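Gamma-glutamyl-gamma-aminobutyrate hydrolase PuuD (Escherichia coli, PDB 6VTV) hydrolyses the gamma-glutamyl linkage of gamma-glutamyl-gamma-aminobutyrate, releasing 4-aminobutanoate and glutamate in the last step of putrescine breakdown to 4-aminobutanoate. Local coordinates at residues Q32-N37 with Q155-S160; S76-H81 with G95-S100; V126-S131 with P196-E201. All coordinates share one frame; numbering follows the deposited sequence. Where two conformers were deposited one is given.

Contact 1 of 3, residues Q32-N37 with Q155-S160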
ATOM      1  N   GLN B  32      -4.616  -6.246  -2.974  1.00 22.79           N
ATOM      2  CA  GLN B  32      -5.981  -6.716  -2.787  1.00 25.75           C
ATOM      3  C   GLN B  32      -6.317  -6.809  -1.303  1.00 23.66           C
ATOM      4  O   GLN B  32      -5.489  -7.218  -0.484  1.00 19.60           O
ATOM      5  CB  GLN B  32      -6.171  -8.074  -3.464  1.00 25.52           C
ATOM      6  CG  GLN B  32      -6.295  -7.993  -4.977  1.00 25.64           C
ATOM      7  CD  GLN B  32      -6.611  -9.334  -5.606  1.00 28.93           C
ATOM      8  OE1 GLN B  32      -6.377 -10.381  -5.006  1.00 30.63           O
ATOM      9  NE2 GLN B  32      -7.143  -9.309  -6.823  1.00 25.50           N
ATOM     10  N   GLU B  33      -7.549  -6.419  -0.962  1.00 20.34           N
ATOM     11  CA  GLU B  33      -7.943  -6.346   0.441  1.00 21.92           C
ATOM     12  C   GLU B  33      -7.983  -7.720   1.100  1.00 25.70           C
ATOM     13  O   GLU B  33      -7.751  -7.825   2.310  1.00 23.15           O
ATOM     14  CB  GLU B  33      -9.302  -5.655   0.572  1.00 23.76           C
ATOM     15  CG  GLU B  33      -9.254  -4.153   0.342  1.00 28.93           C
ATOM     16  CD  GLU B  33     -10.505  -3.440   0.822  1.00 34.71           C
ATOM     17  OE1 GLU B  33     -11.429  -4.118   1.321  1.00 38.52           O
ATOM     18  OE2 GLU B  33     -10.563  -2.199   0.698  1.00 34.71           O
ATOM     19  N   LYS B  34      -8.271  -8.779   0.338  1.00 22.17           N
ATOM     20  CA  LYS B  34      -8.374 -10.098   0.956  1.00 24.94           C
ATOM     21  C   LYS B  34      -7.035 -10.569   1.510  1.00 20.31           C
ATOM     22  O   LYS B  34      -7.004 -11.303   2.503  1.00 23.03           O
ATOM     23  CB  LYS B  34      -8.941 -11.118  -0.033  1.00 24.37           C
ATOM     24  CG  LYS B  34      -8.194 -11.262  -1.350  1.00 22.08           C
ATOM     25  CD  LYS B  34      -8.792 -12.418  -2.146  1.00 25.23           C
ATOM     26  CE  LYS B  34      -8.394 -12.386  -3.615  1.00 28.47           C
ATOM     27  NZ  LYS B  34      -6.995 -12.848  -3.841  1.00 23.10           N
ATOM     28  N   TYR B  35      -5.921 -10.155   0.900  1.00 20.26           N
ATOM     29  CA  TYR B  35      -4.622 -10.434   1.503  1.00 22.79           C
ATOM     30  C   TYR B  35      -4.453  -9.664   2.806  1.00 25.09           C
ATOM     31  O   TYR B  35      -3.846 -10.165   3.760  1.00 23.71           O
ATOM     32  CB  TYR B  35      -3.500 -10.092   0.524  1.00 21.94           C
ATOM     33  CG  TYR B  35      -3.480 -10.975  -0.701  1.00 24.85           C
ATOM     34  CD1 TYR B  35      -3.000 -12.276  -0.634  1.00 28.49           C
ATOM     35  CD2 TYR B  35      -3.957 -10.513  -1.919  1.00 23.96           C
ATOM     36  CE1 TYR B  35      -2.983 -13.089  -1.752  1.00 29.09           C
ATOM     37  CE2 TYR B  35      -3.947 -11.318  -3.041  1.00 27.26           C
ATOM     38  CZ  TYR B  35      -3.462 -12.606  -2.951  1.00 27.14           C
ATOM     39  OH  TYR B  35      -3.452 -13.410  -4.066  1.00 28.67           O
ATOM     40  N   LEU B  36      -5.004  -8.449   2.867  1.00 22.99           N
ATOM     41  CA  LEU B  36      -4.907  -7.638   4.075  1.00 24.49           C
ATOM     42  C   LEU B  36      -5.796  -8.182   5.182  1.00 23.70           C
ATOM     43  O   LEU B  36      -5.382  -8.237   6.346  1.00 26.94           O
ATOM     44  CB  LEU B  36      -5.281  -6.191   3.759  1.00 21.75           C
ATOM     45  CG  LEU B  36      -4.222  -5.410   2.989  1.00 23.59           C
ATOM     46  CD1 LEU B  36      -4.825  -4.167   2.362  1.00 22.16           C
ATOM     47  CD2 LEU B  36      -3.081  -5.054   3.918  1.00 27.08           C
ATOM     48  N   ASN B  37      -7.024  -8.580   4.840  1.00 27.42           N
ATOM     49  CA  ASN B  37      -7.966  -9.057   5.848  1.00 25.35           C
ATOM     50  C   ASN B  37      -7.429 -10.285   6.574  1.00 27.29           C
ATOM     51  O   ASN B  37      -7.647 -10.447   7.781  1.00 26.75           O
ATOM     52  CB  ASN B  37      -9.314  -9.371   5.199  1.00 30.24           C
ATOM     53  CG  ASN B  37      -9.917  -8.172   4.493  1.00 34.61           C
ATOM     54  OD1 ASN B  37      -9.708  -7.027   4.896  1.00 37.26           O
ATOM     55  ND2 ASN B  37     -10.672  -8.430   3.431  1.00 32.66           N
ATOM     56  N   GLN B 155     -16.679 -19.101  -7.298  1.00 45.17           N
ATOM     57  CA  GLN B 155     -16.366 -20.416  -7.848  1.00 47.31           C
ATOM     58  C   GLN B 155     -14.889 -20.542  -8.192  1.00 40.96           C
ATOM     59  O   GLN B 155     -14.321 -21.636  -8.087  1.00 38.24           O
ATOM     60  CB  GLN B 155     -17.216 -20.692  -9.088  1.00 56.68           C
ATOM     61  CG  GLN B 155     -18.652 -20.192  -9.005  1.00 67.73           C
ATOM     62  CD  GLN B 155     -19.454 -20.845  -7.894  1.00 72.75           C
ATOM     63  OE1 GLN B 155     -19.109 -21.924  -7.411  1.00 72.33           O
ATOM     64  NE2 GLN B 155     -20.541 -20.196  -7.489  1.00 76.96           N
ATOM     65  N   GLN B 156     -14.252 -19.440  -8.599  1.00 39.23           N
ATOM     66  CA  GLN B 156     -12.839 -19.492  -8.957  1.00 35.86           C
ATOM     67  C   GLN B 156     -11.969 -19.847  -7.759  1.00 29.14           C
ATOM     68  O   GLN B 156     -10.928 -20.496  -7.918  1.00 29.58           O
ATOM     69  CB  GLN B 156     -12.396 -18.154  -9.551  1.00 31.27           C
ATOM     70  CG  GLN B 156     -13.216 -17.680 -10.741  1.00 35.92           C
ATOM     71  CD  GLN B 156     -12.708 -16.366 -11.307  1.00 38.69           C
ATOM     72  OE1 GLN B 156     -11.592 -15.939 -11.008  1.00 37.84           O
ATOM     73  NE2 GLN B 156     -13.527 -15.717 -12.128  1.00 36.65           N
ATOM     74  N   TYR B 157     -12.375 -19.439  -6.557  1.00 29.32           N
ATOM     75  CA  TYR B 157     -11.618 -19.701  -5.343  1.00 32.59           C
ATOM     76  C   TYR B 157     -12.145 -20.903  -4.569  1.00 32.40           C
ATOM     77  O   TYR B 157     -11.696 -21.152  -3.446  1.00 28.31           O
ATOM     78  CB  TYR B 157     -11.614 -18.454  -4.453  1.00 33.92           C
ATOM     79  CG  TYR B 157     -10.646 -17.388  -4.920  1.00 26.77           C
ATOM     80  CD1 TYR B 157     -10.996 -16.500  -5.929  1.00 33.09           C
ATOM     81  CD2 TYR B 157      -9.379 -17.277  -4.361  1.00 25.00           C
ATOM     82  CE1 TYR B 157     -10.112 -15.527  -6.366  1.00 30.87           C
ATOM     83  CE2 TYR B 157      -8.489 -16.308  -4.791  1.00 24.40           C
ATOM     84  CZ  TYR B 157      -8.861 -15.436  -5.794  1.00 26.32           C
ATOM     85  OH  TYR B 157      -7.978 -14.470  -6.222  1.00 25.94           O
ATOM     86  N   ALA B 158     -13.082 -21.653  -5.147  1.00 30.05           N
ATOM     87  CA  ALA B 158     -13.597 -22.851  -4.511  1.00 34.96           C
ATOM     88  C   ALA B 158     -12.515 -23.928  -4.454  1.00 35.64           C
ATOM     89  O   ALA B 158     -11.502 -23.837  -5.153  1.00 37.31           O
ATOM     90  CB  ALA B 158     -14.820 -23.361  -5.274  1.00 33.56           C
ATOM     91  N   PRO B 159     -12.692 -24.946  -3.608  1.00 36.51           N
ATOM     92  CA  PRO B 159     -11.745 -26.068  -3.598  1.00 34.99           C
ATOM     93  C   PRO B 159     -11.561 -26.654  -4.990  1.00 30.01           C
ATOM     94  O   PRO B 159     -12.520 -26.844  -5.739  1.00 31.79           O
ATOM     95  CB  PRO B 159     -12.399 -27.072  -2.645  1.00 37.50           C
ATOM     96  CG  PRO B 159     -13.193 -26.229  -1.718  1.00 41.04           C
ATOM     97  CD  PRO B 159     -13.681 -25.053  -2.520  1.00 32.14           C
ATOM     98  N   SER B 160     -10.309 -26.936  -5.337  1.00 28.52           N
ATOM     99  CA  SER B 160      -9.957 -27.382  -6.679  1.00 34.97           C
ATOM    100  C   SER B 160      -9.334 -28.768  -6.694  1.00 34.50           C
ATOM    101  O   SER B 160      -9.751 -29.623  -7.486  1.00 31.11           O
ATOM    102  CB  SER B 160      -8.997 -26.373  -7.330  1.00 26.91           C
ATOM    103  OG  SER B 160      -8.884 -26.609  -8.723  1.00 27.63           O
TER

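Contact 2 of 3, residues S76-H81 with G95-S100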
ATOM      1  N   SER B  76       0.102 -11.673 -12.391  1.00 31.55           N
ATOM      2  CA  SER B  76       1.361 -11.579 -13.112  1.00 32.53           C
ATOM      3  C   SER B  76       2.244 -12.791 -12.838  1.00 33.49           C
ATOM      4  O   SER B  76       2.135 -13.451 -11.799  1.00 34.68           O
ATOM      5  CB  SER B  76       2.102 -10.301 -12.720  1.00 32.17           C
ATOM      6  OG  SER B  76       2.722 -10.443 -11.455  1.00 32.72           O
ATOM      7  N   ASN B  77       3.119 -13.086 -13.800  1.00 31.55           N
ATOM      8  CA  ASN B  77       4.097 -14.158 -13.705  1.00 30.19           C
ATOM      9  C   ASN B  77       5.499 -13.571 -13.631  1.00 28.63           C
ATOM     10  O   ASN B  77       5.761 -12.481 -14.146  1.00 25.64           O
ATOM     11  CB  ASN B  77       4.003 -15.116 -14.900  1.00 36.28           C
ATOM     12  CG  ASN B  77       2.587 -15.587 -15.156  1.00 41.52           C
ATOM     13  OD1 ASN B  77       1.975 -16.225 -14.301  1.00 43.38           O
ATOM     14  ND2 ASN B  77       2.068 -15.299 -16.345  1.00 46.19           N
ATOM     15  N   VAL B  78       6.397 -14.309 -12.975  1.00 27.83           N
ATOM     16  CA  VAL B  78       7.789 -13.889 -12.884  1.00 24.46           C
ATOM     17  C   VAL B  78       8.415 -13.891 -14.273  1.00 23.25           C
ATOM     18  O   VAL B  78       8.134 -14.766 -15.101  1.00 23.43           O
ATOM     19  CB  VAL B  78       8.551 -14.815 -11.921  1.00 21.20           C
ATOM     20  CG1 VAL B  78      10.009 -14.392 -11.796  1.00 20.18           C
ATOM     21  CG2 VAL B  78       7.873 -14.833 -10.557  1.00 20.15           C
ATOM     22  N   GLN B  79       9.259 -12.897 -14.536  1.00 24.66           N
ATOM     23  CA  GLN B  79       9.964 -12.838 -15.809  1.00 26.83           C
ATOM     24  C   GLN B  79      10.844 -14.074 -15.971  1.00 26.20           C
ATOM     25  O   GLN B  79      11.625 -14.395 -15.064  1.00 23.21           O
ATOM     26  CB  GLN B  79      10.816 -11.573 -15.900  1.00 28.10           C
ATOM     27  CG  GLN B  79      10.016 -10.284 -15.960  1.00 26.84           C
ATOM     28  CD  GLN B  79      10.867  -9.061 -15.683  1.00 31.92           C
ATOM     29  OE1 GLN B  79      11.143  -8.266 -16.583  1.00 33.62           O
ATOM     30  NE2 GLN B  79      11.293  -8.906 -14.435  1.00 31.99           N
ATOM     31  N   PRO B  80      10.749 -14.790 -17.094  1.00 28.10           N
ATOM     32  CA  PRO B  80      11.505 -16.046 -17.233  1.00 32.68           C
ATOM     33  C   PRO B  80      13.014 -15.874 -17.174  1.00 34.15           C
ATOM     34  O   PRO B  80      13.715 -16.840 -16.853  1.00 31.17           O
ATOM     35  CB  PRO B  80      11.055 -16.575 -18.604  1.00 32.30           C
ATOM     36  CG  PRO B  80       9.724 -15.924 -18.842  1.00 31.61           C
ATOM     37  CD  PRO B  80       9.836 -14.562 -18.228  1.00 29.60           C
ATOM     38  N   HIS B  81      13.541 -14.682 -17.470  1.00 34.98           N
ATOM     39  CA  HIS B  81      14.986 -14.488 -17.414  1.00 37.12           C
ATOM     40  C   HIS B  81      15.523 -14.477 -15.991  1.00 31.21           C
ATOM     41  O   HIS B  81      16.739 -14.589 -15.806  1.00 31.48           O
ATOM     42  CB  HIS B  81      15.380 -13.191 -18.130  1.00 37.48           C
ATOM     43  CG  HIS B  81      15.166 -11.954 -17.313  1.00 32.11           C
ATOM     44  ND1 HIS B  81      13.978 -11.256 -17.320  1.00 29.06           N
ATOM     45  CD2 HIS B  81      15.992 -11.285 -16.476  1.00 31.50           C
ATOM     46  CE1 HIS B  81      14.079 -10.213 -16.515  1.00 30.96           C
ATOM     47  NE2 HIS B  81      15.291 -10.208 -15.990  1.00 32.13           N
ATOM     48  N   GLY B  95       8.657  -4.558 -11.835  1.00 26.84           N
ATOM     49  CA  GLY B  95       8.881  -3.850 -10.586  1.00 27.15           C
ATOM     50  C   GLY B  95       8.690  -4.735  -9.370  1.00 25.46           C
ATOM     51  O   GLY B  95       9.497  -4.706  -8.438  1.00 25.03           O
ATOM     52  N   ARG B  96       7.621  -5.536  -9.362  1.00 27.06           N
ATOM     53  CA  ARG B  96       7.418  -6.470  -8.259  1.00 26.75           C
ATOM     54  C   ARG B  96       8.518  -7.522  -8.221  1.00 27.61           C
ATOM     55  O   ARG B  96       8.996  -7.887  -7.140  1.00 27.29           O
ATOM     56  CB  ARG B  96       6.045  -7.132  -8.364  1.00 25.55           C
ATOM     57  CG  ARG B  96       5.969  -8.452  -7.611  1.00 26.01           C
ATOM     58  CD  ARG B  96       4.646  -8.654  -6.900  1.00 27.24           C
ATOM     59  NE  ARG B  96       4.696  -9.839  -6.048  1.00 30.44           N
ATOM     60  CZ  ARG B  96       3.658 -10.331  -5.381  1.00 26.94           C
ATOM     61  NH1 ARG B  96       2.474  -9.743  -5.463  1.00 25.55           N
ATOM     62  NH2 ARG B  96       3.807 -11.415  -4.630  1.00 29.61           N
ATOM     63  N   ASP B  97       8.926  -8.024  -9.391  1.00 28.08           N
ATOM     64  CA  ASP B  97      10.058  -8.943  -9.462  1.00 24.86           C
ATOM     65  C   ASP B  97      11.277  -8.361  -8.761  1.00 24.83           C
ATOM     66  O   ASP B  97      11.931  -9.033  -7.956  1.00 25.68           O
ATOM     67  CB  ASP B  97      10.392  -9.253 -10.922  1.00 25.09           C
ATOM     68  CG  ASP B  97       9.442 -10.254 -11.544  1.00 28.85           C
ATOM     69  OD1 ASP B  97       8.539 -10.751 -10.836  1.00 27.95           O
ATOM     70  OD2 ASP B  97       9.602 -10.543 -12.749  1.00 25.87           O
ATOM     71  N   LEU B  98      11.592  -7.099  -9.057  1.00 25.60           N
ATOM     72  CA  LEU B  98      12.750  -6.449  -8.452  1.00 27.86           C
ATOM     73  C   LEU B  98      12.622  -6.399  -6.934  1.00 31.91           C
ATOM     74  O   LEU B  98      13.551  -6.771  -6.207  1.00 24.04           O
ATOM     75  CB  LEU B  98      12.910  -5.044  -9.026  1.00 27.09           C
ATOM     76  CG  LEU B  98      14.297  -4.409  -8.947  1.00 33.66           C
ATOM     77  CD1 LEU B  98      15.294  -5.166  -9.812  1.00 34.66           C
ATOM     78  CD2 LEU B  98      14.219  -2.945  -9.354  1.00 37.98           C
ATOM     79  N   LEU B  99      11.468  -5.942  -6.437  1.00 26.23           N
ATOM     80  CA  LEU B  99      11.275  -5.831  -4.995  1.00 23.56           C
ATOM     81  C   LEU B  99      11.217  -7.203  -4.332  1.00 23.91           C
ATOM     82  O   LEU B  99      11.796  -7.403  -3.258  1.00 24.28           O
ATOM     83  CB  LEU B  99      10.002  -5.037  -4.694  1.00 24.13           C
ATOM     84  CG  LEU B  99       9.636  -4.895  -3.215  1.00 27.76           C
ATOM     85  CD1 LEU B  99      10.733  -4.160  -2.457  1.00 26.22           C
ATOM     86  CD2 LEU B  99       8.293  -4.193  -3.041  1.00 25.34           C
ATOM     87  N   SER B 100      10.527  -8.160  -4.958  1.00 25.61           N
ATOM     88  CA  SER B 100      10.380  -9.485  -4.363  1.00 25.46           C
ATOM     89  C   SER B 100      11.727 -10.178  -4.217  1.00 25.64           C
ATOM     90  O   SER B 100      12.046 -10.721  -3.153  1.00 24.31           O
ATOM     91  CB  SER B 100       9.431 -10.336  -5.205  1.00 31.82           C
ATOM     92  OG  SER B 100       8.110  -9.826  -5.157  1.00 41.22           O
TER

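Contact 3 of 3, residues V126-S131 with P196-E201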
ATOM      1  N   VAL B 126      12.165 -19.099  -7.383  1.00 23.62           N
ATOM      2  CA  VAL B 126      13.114 -18.473  -8.298  1.00 23.59           C
ATOM      3  C   VAL B 126      14.221 -17.764  -7.525  1.00 23.74           C
ATOM      4  O   VAL B 126      15.389 -17.790  -7.929  1.00 26.73           O
ATOM      5  CB  VAL B 126      12.377 -17.516  -9.254  1.00 21.83           C
ATOM      6  CG1 VAL B 126      13.369 -16.704 -10.075  1.00 23.43           C
ATOM      7  CG2 VAL B 126      11.450 -18.299 -10.168  1.00 21.28           C
ATOM      8  N   ALA B 127      13.881 -17.136  -6.395  1.00 22.65           N
ATOM      9  CA  ALA B 127      14.876 -16.364  -5.657  1.00 24.01           C
ATOM     10  C   ALA B 127      15.975 -17.249  -5.085  1.00 25.30           C
ATOM     11  O   ALA B 127      17.114 -16.794  -4.922  1.00 26.75           O
ATOM     12  CB  ALA B 127      14.207 -15.569  -4.535  1.00 27.31           C
ATOM     13  N   THR B 128      15.665 -18.507  -4.781  1.00 24.39           N
ATOM     14  CA  THR B 128      16.626 -19.418  -4.179  1.00 28.91           C
ATOM     15  C   THR B 128      17.298 -20.330  -5.199  1.00 31.30           C
ATOM     16  O   THR B 128      17.988 -21.276  -4.808  1.00 36.34           O
ATOM     17  CB  THR B 128      15.948 -20.251  -3.090  1.00 29.41           C
ATOM     18  OG1 THR B 128      14.727 -20.803  -3.599  1.00 29.68           O
ATOM     19  CG2 THR B 128      15.640 -19.380  -1.880  1.00 31.32           C
ATOM     20  N   GLY B 129      17.120 -20.067  -6.490  1.00 29.06           N
ATOM     21  CA  GLY B 129      17.822 -20.789  -7.530  1.00 27.49           C
ATOM     22  C   GLY B 129      17.000 -21.783  -8.323  1.00 29.00           C
ATOM     23  O   GLY B 129      17.574 -22.527  -9.125  1.00 27.98           O
ATOM     24  N   GLY B 130      15.683 -21.825  -8.131  1.00 28.79           N
ATOM     25  CA  GLY B 130      14.832 -22.761  -8.832  1.00 31.06           C
ATOM     26  C   GLY B 130      14.305 -22.202 -10.140  1.00 29.83           C
ATOM     27  O   GLY B 130      14.719 -21.143 -10.619  1.00 29.29           O
ATOM     28  N   SER B 131      13.367 -22.943 -10.726  1.00 27.46           N
ATOM     29  CA  SER B 131      12.762 -22.576 -11.998  1.00 26.60           C
ATOM     30  C   SER B 131      11.277 -22.905 -11.955  1.00 26.64           C
ATOM     31  O   SER B 131      10.789 -23.561 -11.029  1.00 21.90           O
ATOM     32  CB  SER B 131      13.441 -23.292 -13.170  1.00 26.60           C
ATOM     33  OG  SER B 131      13.314 -24.698 -13.044  1.00 26.10           O
ATOM     34  N   PRO B 196      17.982 -27.124  -3.737  1.00 30.92           N
ATOM     35  CA  PRO B 196      18.258 -27.830  -2.475  1.00 35.17           C
ATOM     36  C   PRO B 196      18.191 -26.931  -1.251  1.00 34.57           C
ATOM     37  O   PRO B 196      18.126 -27.451  -0.130  1.00 31.18           O
ATOM     38  CB  PRO B 196      19.673 -28.389  -2.682  1.00 37.53           C
ATOM     39  CG  PRO B 196      20.261 -27.556  -3.777  1.00 38.88           C
ATOM     40  CD  PRO B 196      19.113 -27.212  -4.675  1.00 34.74           C
ATOM     41  N   ARG B 197      18.209 -25.606  -1.428  1.00 35.31           N
ATOM     42  CA  ARG B 197      17.983 -24.700  -0.309  1.00 33.66           C
ATOM     43  C   ARG B 197      16.566 -24.806   0.235  1.00 32.82           C
ATOM     44  O   ARG B 197      16.329 -24.452   1.394  1.00 37.38           O
ATOM     45  CB  ARG B 197      18.259 -23.254  -0.730  1.00 33.47           C
ATOM     46  CG  ARG B 197      19.709 -22.956  -1.072  1.00 32.33           C
ATOM     47  CD  ARG B 197      19.850 -21.565  -1.671  1.00 30.21           C
ATOM     48  NE  ARG B 197      19.525 -20.518  -0.706  1.00 32.04           N
ATOM     49  CZ  ARG B 197      19.353 -19.238  -1.020  1.00 33.66           C
ATOM     50  NH1 ARG B 197      19.470 -18.840  -2.280  1.00 33.07           N
ATOM     51  NH2 ARG B 197      19.060 -18.354  -0.076  1.00 33.13           N
ATOM     52  N   LEU B 198      15.627 -25.284  -0.575  1.00 28.25           N
ATOM     53  CA  LEU B 198      14.225 -25.387  -0.206  1.00 27.37           C
ATOM     54  C   LEU B 198      13.853 -26.836   0.075  1.00 27.62           C
ATOM     55  O   LEU B 198      14.422 -27.765  -0.505  1.00 27.60           O
ATOM     56  CB  LEU B 198      13.321 -24.843  -1.319  1.00 25.00           C
ATOM     57  CG  LEU B 198      12.839 -23.394  -1.246  1.00 27.91           C
ATOM     58  CD1 LEU B 198      13.971 -22.468  -0.847  1.00 34.05           C
ATOM     59  CD2 LEU B 198      12.234 -22.967  -2.577  1.00 22.87           C
ATOM     60  N   ARG B 199      12.889 -27.017   0.970  1.00 29.75           N
ATOM     61  CA  ARG B 199      12.326 -28.319   1.290  0.50 32.72           C
ATOM     62  C   ARG B 199      10.884 -28.373   0.798  1.00 32.44           C
ATOM     63  O   ARG B 199      10.131 -27.408   0.962  1.00 26.76           O
ATOM     64  CB  ARG B 199      12.392 -28.578   2.799  0.50 35.56           C
ATOM     65  CG  ARG B 199      11.378 -29.576   3.327  0.50 36.33           C
ATOM     66  CD  ARG B 199      11.007 -29.271   4.775  0.50 37.42           C
ATOM     67  NE  ARG B 199      12.179 -29.124   5.637  0.50 37.89           N
ATOM     68  CZ  ARG B 199      12.552 -27.981   6.207  0.50 38.90           C
ATOM     69  NH1 ARG B 199      11.846 -26.875   6.010  0.50 39.51           N
ATOM     70  NH2 ARG B 199      13.631 -27.944   6.977  0.50 37.84           N
ATOM     71  N   VAL B 200      10.507 -29.492   0.181  1.00 32.28           N
ATOM     72  CA  VAL B 200       9.152 -29.629  -0.337  1.00 30.20           C
ATOM     73  C   VAL B 200       8.197 -29.875   0.822  1.00 29.34           C
ATOM     74  O   VAL B 200       8.424 -30.757   1.661  1.00 30.69           O
ATOM     75  CB  VAL B 200       9.084 -30.757  -1.377  1.00 34.69           C
ATOM     76  CG1 VAL B 200       7.643 -31.009  -1.794  1.00 31.72           C
ATOM     77  CG2 VAL B 200       9.938 -30.407  -2.588  1.00 33.94           C
ATOM     78  N   GLU B 201       7.125 -29.086   0.879  1.00 27.91           N
ATOM     79  CA  GLU B 201       6.159 -29.173   1.967  1.00 28.36           C
ATOM     80  C   GLU B 201       4.892 -29.928   1.594  1.00 29.90           C
ATOM     81  O   GLU B 201       4.324 -30.615   2.449  1.00 30.94           O
ATOM     82  CB  GLU B 201       5.781 -27.769   2.453  1.00 24.80           C
ATOM     83  CG  GLU B 201       6.884 -27.061   3.222  1.00 28.31           C
ATOM     84  CD  GLU B 201       7.003 -27.545   4.655  1.00 33.84           C
ATOM     85  OE1 GLU B 201       6.104 -28.281   5.114  1.00 37.51           O
ATOM     86  OE2 GLU B 201       7.998 -27.193   5.322  1.00 37.05           O
TER
HETATM   87  O   HOH W   1      19.917 -15.879  -3.839  1.00 46.96           O
HETATM   88  O   HOH W   2      20.617 -20.232  -4.573  1.00 47.35           O

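Contact 1 of 3, residues Q32-N37 with Q155-S160
Lys34 NZ donates a hydrogen bond to the phenolic oxygen of Tyr157, with NZ and OH 3.0 Å apart, and the same ammonium nitrogen is held by two further groups. One is Gln32 OE1, 2.8 Å from Lys34 NZ. The C=O···NZ angle at OE1 is 156°, and the nitrogen lies somewhat out of the carbonyl plane. The other is Glu228, predicted to belong to the catalytic triad, whose OE2 forms a salt bridge with it. Although their CA atoms are 11.9 Å apart, Lys34 and Tyr157 come from opposite directions and meet at their ends. The lysine chain is straight as far as CE and turns at chi4 (76°), which swings NZ round to lie near both OE1 and OH. Its CE also lies 3.4 Å from Tyr157 OH. The amine approaches the ring obliquely, and the contact is made chiefly through the hydroxyl. With three oxygens around it, the lysine probably carries its charge comfortably, and it may help to position Glu228. The tyrosine is packed against other rings, stacking on Trp229 and meeting His226, another predicted catalytic residue, edge to face. This is consistent with a second-shell role around the predicted Cys-His-Glu site. Gln32 is the N-cap of helix 33-42 and also pairs in an antiparallel ladder with a strand of the second subunit, while Tyr157 is the first residue beyond helix 153-156, so the bond joins a helix start at the dimer interface to a helix end in the same chain.

Contact 2 of 3, residues S76-H81 with G95-S100
Val78 and Asp97 mark the closest backbone approach, 6.4 Å between CA atoms, where the extended loop after strand 68-71 passes beside helix 94-109. The contact centres on one carboxylate oxygen, Asp97 OD2, which takes two hydrogen bonds from a single residue of the loop. The backbone amide of Gln79 donates almost straight, its N lying 3.0 Å from Asp97 OD2 with an angle of 170° at the hydrogen; it arrives on the syn side, somewhat out of the carboxylate plane. The side-chain amide uses the anti lone pair of the same oxygen, Gln79 NE2 being 2.9 Å from Asp97 OD2, and is more bent at 148°. With CG set beside the backbone N (chi1 -67°), the glutamine chain leaves along the acceptor and runs on extended past it, CG passing 3.2 Å from Asp97 OD2 on the way to the amide. Amide and carboxylate planes are moderately inclined to each other. Val78 packs on the carboxylate, its CG1 4.0 Å from both Asp97 OD1 and OD2, and its side chain also touches Arg119 and Glu123 of helix 119-127. Asp97 OD1 is engaged by a salt bridge to Arg119, next in sequence to the predicted nucleophile Cys118. A buried carboxylate is thus satisfied at both oxygens, by two neutral donors and by a guanidinium, which would probably favour its ionised form and ties the loop to the helix as well as to the arginine.

Contact 3 of 3, residues V126-S131 with P196-E201
Thr128 CG2 is shared between two partners, lying over the centre of one face of the Arg197 guanidinium, 3.8 Å from CZ, and also against Leu198 CD1, while OG1 faces both methyls of Leu198. The threonine and arginine side chains run obliquely to one another. Leu198 instead crosses the threonine at about a right angle, bringing its CD1 methyl to 3.3 Å from Thr128 OG1. The torsion of the threonine (chi1 49°) sets OG1 between its own N and carbonyl carbon, from where it bonds back to Leu124 O in the last turn of helix 119-127; Leu198 packs against a hydroxyl already paired with its own helix. A bend at chi3 (66°) brings the Arg197 guanidinium back over the helix end, NH1 lying 3.5 Å from Thr128 CA. Its polar link to the backbone there is made through water: water 2, at the guanidinium edge, is 2.9 Å from Arg197 NH1 and donates to Thr128 O at 2.8 Å. Thr128 O is also hydrogen-bonded to Ser195 OG. Beyond Thr128 the helix closes in a Schellman motif with Gly129, at positive phi, as C-prime residue. Carbonyls at a helix C-terminus carry the negative end of its dipole, and a hydrated guanidinium beside them would probably be electrostatically favourable, while van der Waals packing of Leu198 on Thr128 joins the helix end to strand 198-203.

In the fold
Contact 2 is the buried one, whereas contacts 1 and 3 are partly buried, the last with an exposed arginine at its margin. Contacts 1 and 2 share a polar logic of opposite sign: a lysine nitrogen surrounded by oxygens in the first, a carboxylate oxygen met by N-H groups in the second. Contact 1 touches predicted catalytic residues, while contact 2 is tied to Arg119, next to Cys118. Contact 3 relies on van der Waals packing and bridging water, away from the annotated sites and on the other side of the chain's centre from contact 1. Helix 119-127 relates contacts 2 and 3: its start supplies Arg119 to the former, its C-terminal end leads into Thr128 of the latter. Only contact 1 reaches the dimer interface.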